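Local coordinates for protein Na Glutathione S-transferase 1 (Necator americanus, PDB 2ON7) that probably conjugates reduced glutathione to electrophilic compounds, as a glutathione S-transferase of the human hookworm, at residues Q20-L24 with A25-F29; E183-E186 with K187-I191. One frame throughout, in Å; residues are numbered along the deposited sequence.

In the fold
From the N terminus, the chain passes through strand 4-9 and enters helix 16-25, whose end carries contact 1. This closes the short turn toward strand 30-34 in the thioredoxin-like N-terminal domain. Contact 2 comes much later, over the last turns of helix 179-189 in the helical C-terminal domain, and it ends at Ile191, the N-cap of helix 192-200. The two are local and lie in series, so neither encloses nor crosses the other. The centres of contact 1 and contact 2 are about 18 Å apart. They meet across the domain boundary, where Leu24 CD2 packs 4.1 Å from Ile191 CG2. Helices 155-168 and 192-200 touch both contacts and help join the two domains.

Contact 1. Residues Q20-L24 with A25-F29; sequences QIFAL and ADQEF
Phe22 and Phe29 form an offset stack, and this is the tight part of the contact. Their ring centroids are 4.2 Å apart and the planes differ by 20°. Phe22 CD2 sits over the centre of the Phe29 ring, 3.4 Å from Phe29 CG. In return, Phe29 CB makes a CH-pi contact over one face of the Phe22 ring. Phe29 chi1 of 65° places CG between the backbone N and the carbonyl carbon, which brings the ring back over Phe22. Gln27 adds its CG, which meets Phe22 CD1 obliquely at 3.6 Å.

Next to the stack the backbone turns. Phe22 O accepts two hydrogen bonds, from Gln27 N at 2.8 Å and from Ala25 N at 3.0 Å. They arrive from opposite faces of the carbonyl plane, and the first is nearly straight at 175°. The Gln27 N bond and a weak inner bond from Asp26 N to Ala23 O, with the positive phi of Asp26, make a Schellman motif that ends helix 16-25.

The solvent side is looser. Asp26 is exposed and directs its CB away from the helix; its OD2 forms a salt bridge with Lys193. The chain then leads into strand 30-34. Phe22 also meets the ring of Tyr4 in strand 4-9. In helix 64-75, Leu71 packs on Phe22, and Phe75 on Ala25 and Gln27. Ile21 and Leu24 touch Leu158 of helix 155-168.

Contact 2. Residues E183-E186 with K187-I191; sequences EHME and KIRAI
Ile188 lies over one face of the His184 ring, one helical turn further on. Its CG1 is 3.3 Å from His184 CE1 and 3.7 Å from the ring centroid, a CH-pi contact 29° off the ring normal. His184 CG is anti to the backbone N, with chi1 165°, and this brings the ring beside Ile188 although CB starts out away from it. On another side of the helix, Arg189 CD packs 3.7 Å from Met185 CG.

Backbone bonds hold these pairs in step. Ile188 N donates to His184 O at 2.9 Å. Lys187 N bonds to Glu183 O at 3.0 Å, and Arg189 N bonds to Met185 O. The last bond of this set is Ala190 N to Glu186 O at 3.2 Å.

Further out, His184 ND1 has a weak hydrogen bond to Gly146 O and NE2 one to Asp157 O; together they probably help set the ring's rotation. Leu168 and Asn164 of helix 155-168 cover Met185. Arg189 NH1 forms a salt bridge with Glu162, and Lys187 makes a cation-pi contact with Phe147.

The chemistry is therefore divided. Charged side chains tie helix 179-189 to its neighbours in the C-terminal domain. Both nitrogens of the buried imidazole have weak bonds to carbonyl oxygens. A neutral ring could donate to one of them; serving both would need a protonated ring, which the carbonyls might favour.

Contact 1. Residues Q20-L24 with A25-F29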
loop_
_atom_site.group_PDB
_atom_site.type_symbol
_atom_site.label_atom_id
_atom_site.label_comp_id
_atom_site.label_asym_id
_atom_site.label_seq_id
_atom_site.Cartn_x
_atom_site.Cartn_y
_atom_site.Cartn_z
ATOM N N GLN A 20 -2.405 6.727 17.217
ATOM C CA GLN A 20 -3.664 6.182 17.660
ATOM C C GLN A 20 -3.513 4.741 18.078
ATOM O O GLN A 20 -4.142 4.354 18.993
ATOM C CB GLN A 20 -4.799 6.430 16.629
ATOM C CG GLN A 20 -5.250 7.894 16.685
ATOM C CD GLN A 20 -6.339 8.286 15.704
ATOM O OE1 GLN A 20 -6.469 9.455 15.332
ATOM N NE2 GLN A 20 -7.124 7.338 15.298
ATOM N N ILE A 21 -2.665 3.961 17.433
ATOM C CA ILE A 21 -2.445 2.585 17.881
ATOM C C ILE A 21 -1.780 2.534 19.232
ATOM O O ILE A 21 -2.294 1.885 20.127
ATOM C CB ILE A 21 -1.670 1.724 16.884
ATOM C CG1 ILE A 21 -2.526 1.476 15.638
ATOM C CG2 ILE A 21 -1.297 0.390 17.545
ATOM C CD1 ILE A 21 -3.049 0.081 15.512
ATOM N N PHE A 22 -0.672 3.256 19.382
ATOM C CA PHE A 22 0.023 3.416 20.673
ATOM C C PHE A 22 -0.907 3.795 21.831
ATOM O O PHE A 22 -0.822 3.202 22.917
ATOM C CB PHE A 22 1.055 4.513 20.559
ATOM C CG PHE A 22 2.321 4.108 19.848
ATOM C CD1 PHE A 22 2.969 2.923 20.166
ATOM C CD2 PHE A 22 2.913 4.964 18.917
ATOM C CE1 PHE A 22 4.122 2.579 19.552
ATOM C CE2 PHE A 22 4.081 4.621 18.313
ATOM C CZ PHE A 22 4.689 3.409 18.628
ATOM N N ALA A 23 -1.767 4.803 21.611
ATOM C CA ALA A 23 -2.720 5.244 22.645
ATOM C C ALA A 23 -3.759 4.164 22.914
ATOM O O ALA A 23 -4.141 3.935 24.045
ATOM C CB ALA A 23 -3.384 6.558 22.261
ATOM N N LEU A 24 -4.175 3.434 21.874
ATOM C CA LEU A 24 -5.037 2.270 22.153
ATOM C C LEU A 24 -4.344 1.154 22.998
ATOM O O LEU A 24 -4.996 0.336 23.639
ATOM C CB LEU A 24 -5.603 1.709 20.863
ATOM C CG LEU A 24 -6.759 2.452 20.190
ATOM C CD1 LEU A 24 -6.937 1.831 18.817
ATOM C CD2 LEU A 24 -8.079 2.374 20.978
ATOM N N ALA A 25 -3.020 1.121 22.981
ATOM C CA ALA A 25 -2.299 0.055 23.620
ATOM C C ALA A 25 -1.668 0.526 24.925
ATOM O O ALA A 25 -1.057 -0.251 25.637
ATOM C CB ALA A 25 -1.244 -0.490 22.648
ATOM N N ASP A 26 -1.800 1.814 25.217
ATOM C CA ASP A 26 -1.220 2.418 26.431
ATOM C C ASP A 26 0.307 2.338 26.339
ATOM O O ASP A 26 0.993 2.096 27.328
ATOM C CB ASP A 26 -1.740 1.700 27.692
ATOM C CG ASP A 26 -2.262 2.656 28.765
ATOM O OD1 ASP A 26 -1.594 2.839 29.821
ATOM O OD2 ASP A 26 -3.373 3.209 28.575
ATOM N N GLN A 27 0.825 2.530 25.140
ATOM C CA GLN A 27 2.239 2.368 24.855
ATOM C C GLN A 27 2.892 3.726 24.730
ATOM O O GLN A 27 2.639 4.462 23.799
ATOM C CB GLN A 27 2.446 1.575 23.537
ATOM C CG GLN A 27 3.900 1.241 23.205
ATOM C CD GLN A 27 4.611 0.388 24.269
ATOM O OE1 GLN A 27 5.599 0.795 24.833
ATOM N NE2 GLN A 27 4.102 -0.787 24.528
ATOM N N GLU A 28 3.725 4.031 25.696
ATOM C CA GLU A 28 4.649 5.134 25.657
ATOM C C GLU A 28 5.492 5.069 24.403
ATOM O O GLU A 28 5.969 4.016 24.017
ATOM C CB GLU A 28 5.599 5.056 26.874
ATOM C CG GLU A 28 6.739 6.114 26.879
ATOM C CD GLU A 28 6.248 7.522 27.324
ATOM O OE1 GLU A 28 6.206 8.451 26.464
ATOM O OE2 GLU A 28 5.904 7.687 28.531
ATOM N N PHE A 29 5.673 6.231 23.794
ATOM C CA PHE A 29 6.589 6.392 22.719
ATOM C C PHE A 29 7.087 7.816 22.732
ATOM O O PHE A 29 6.464 8.696 23.316
ATOM C CB PHE A 29 5.950 6.041 21.364
ATOM C CG PHE A 29 4.820 6.954 20.953
ATOM C CD1 PHE A 29 4.941 7.770 19.827
ATOM C CD2 PHE A 29 3.603 6.938 21.641
ATOM C CE1 PHE A 29 3.876 8.607 19.457
ATOM C CE2 PHE A 29 2.550 7.763 21.263
ATOM C CZ PHE A 29 2.682 8.598 20.190
#

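Contact 2. Residues E183-E186 with K187-I191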
loop_
_atom_site.group_PDB
_atom_site.type_symbol
_atom_site.label_atom_id
_atom_site.label_comp_id
_atom_site.label_asym_id
_atom_site.label_seq_id
_atom_site.Cartn_x
_atom_site.Cartn_y
_atom_site.Cartn_z
ATOM N N GLU A 183 -21.802 7.349 11.076
ATOM C CA GLU A 183 -21.974 6.462 12.244
ATOM C C GLU A 183 -20.666 5.751 12.659
ATOM O O GLU A 183 -20.392 5.607 13.868
ATOM C CB GLU A 183 -23.053 5.406 11.984
ATOM C CG GLU A 183 -24.516 5.951 11.887
ATOM C CD GLU A 183 -25.548 4.852 11.497
ATOM O OE1 GLU A 183 -25.162 3.860 10.808
ATOM O OE2 GLU A 183 -26.735 4.995 11.883
ATOM N N HIS A 184 -19.879 5.318 11.666
ATOM C CA HIS A 184 -18.605 4.614 11.913
ATOM C C HIS A 184 -17.583 5.550 12.552
ATOM O O HIS A 184 -16.992 5.204 13.581
ATOM C CB HIS A 184 -18.031 4.011 10.609
ATOM C CG HIS A 184 -16.582 3.599 10.700
ATOM N ND1 HIS A 184 -16.174 2.430 11.319
ATOM C CD2 HIS A 184 -15.457 4.172 10.199
ATOM C CE1 HIS A 184 -14.855 2.329 11.227
ATOM N NE2 HIS A 184 -14.402 3.357 10.535
ATOM N N MET A 185 -17.372 6.723 11.934
ATOM C CA MET A 185 -16.442 7.774 12.427
ATOM C C MET A 185 -16.745 8.162 13.891
ATOM O O MET A 185 -15.840 8.351 14.690
ATOM C CB MET A 185 -16.489 9.018 11.507
ATOM C CG MET A 185 -15.677 10.250 11.994
ATOM S SD MET A 185 -16.037 11.866 11.220
ATOM C CE MET A 185 -17.761 12.067 11.639
ATOM N N GLU A 186 -18.019 8.266 14.235
ATOM C CA GLU A 186 -18.392 8.543 15.619
ATOM C C GLU A 186 -18.238 7.378 16.598
ATOM O O GLU A 186 -17.950 7.607 17.777
ATOM C CB GLU A 186 -19.816 9.053 15.686
ATOM C CG GLU A 186 -20.007 10.272 14.835
ATOM C CD GLU A 186 -21.425 10.776 14.881
ATOM O OE1 GLU A 186 -21.587 11.980 15.137
ATOM O OE2 GLU A 186 -22.361 9.974 14.681
ATOM N N LYS A 187 -18.459 6.151 16.120
ATOM C CA LYS A 187 -18.335 4.967 16.957
ATOM C C LYS A 187 -16.870 4.766 17.308
ATOM O O LYS A 187 -16.526 4.665 18.498
ATOM C CB LYS A 187 -18.945 3.718 16.272
ATOM C CG LYS A 187 -18.114 2.443 16.422
ATOM C CD LYS A 187 -18.701 1.257 15.660
ATOM C CE LYS A 187 -18.580 -0.018 16.483
ATOM N NZ LYS A 187 -19.438 -0.036 17.718
ATOM N N ILE A 188 -16.004 4.762 16.282
ATOM C CA ILE A 188 -14.531 4.605 16.493
ATOM C C ILE A 188 -13.978 5.660 17.422
ATOM O O ILE A 188 -13.196 5.341 18.322
ATOM C CB ILE A 188 -13.684 4.563 15.161
ATOM C CG1 ILE A 188 -14.164 3.432 14.231
ATOM C CG2 ILE A 188 -12.114 4.434 15.446
ATOM C CD1 ILE A 188 -14.450 2.078 14.965
ATOM N N ARG A 189 -14.363 6.913 17.202
ATOM C CA ARG A 189 -13.736 8.027 17.922
ATOM C C ARG A 189 -14.202 8.175 19.376
ATOM O O ARG A 189 -13.509 8.781 20.192
ATOM C CB ARG A 189 -13.878 9.324 17.132
ATOM C CG ARG A 189 -13.064 9.275 15.823
ATOM C CD ARG A 189 -13.329 10.437 14.850
ATOM N NE ARG A 189 -12.751 11.708 15.284
ATOM C CZ ARG A 189 -11.436 12.002 15.327
ATOM N NH1 ARG A 189 -10.508 11.100 14.977
ATOM N NH2 ARG A 189 -11.056 13.218 15.710
ATOM N N ALA A 190 -15.355 7.586 19.696
ATOM C CA ALA A 190 -15.901 7.548 21.044
ATOM C C ALA A 190 -15.322 6.381 21.881
ATOM O O ALA A 190 -15.727 6.171 23.026
ATOM C CB ALA A 190 -17.453 7.484 20.987
ATOM N N ILE A 191 -14.380 5.625 21.324
ATOM C CA ILE A 191 -13.736 4.549 22.077
ATOM C C ILE A 191 -12.785 5.184 23.120
ATOM O O ILE A 191 -11.795 5.832 22.730
ATOM C CB ILE A 191 -12.952 3.567 21.142
ATOM C CG1 ILE A 191 -13.923 2.804 20.215
ATOM C CG2 ILE A 191 -12.080 2.617 21.974
ATOM C CD1 ILE A 191 -13.203 2.022 19.073
#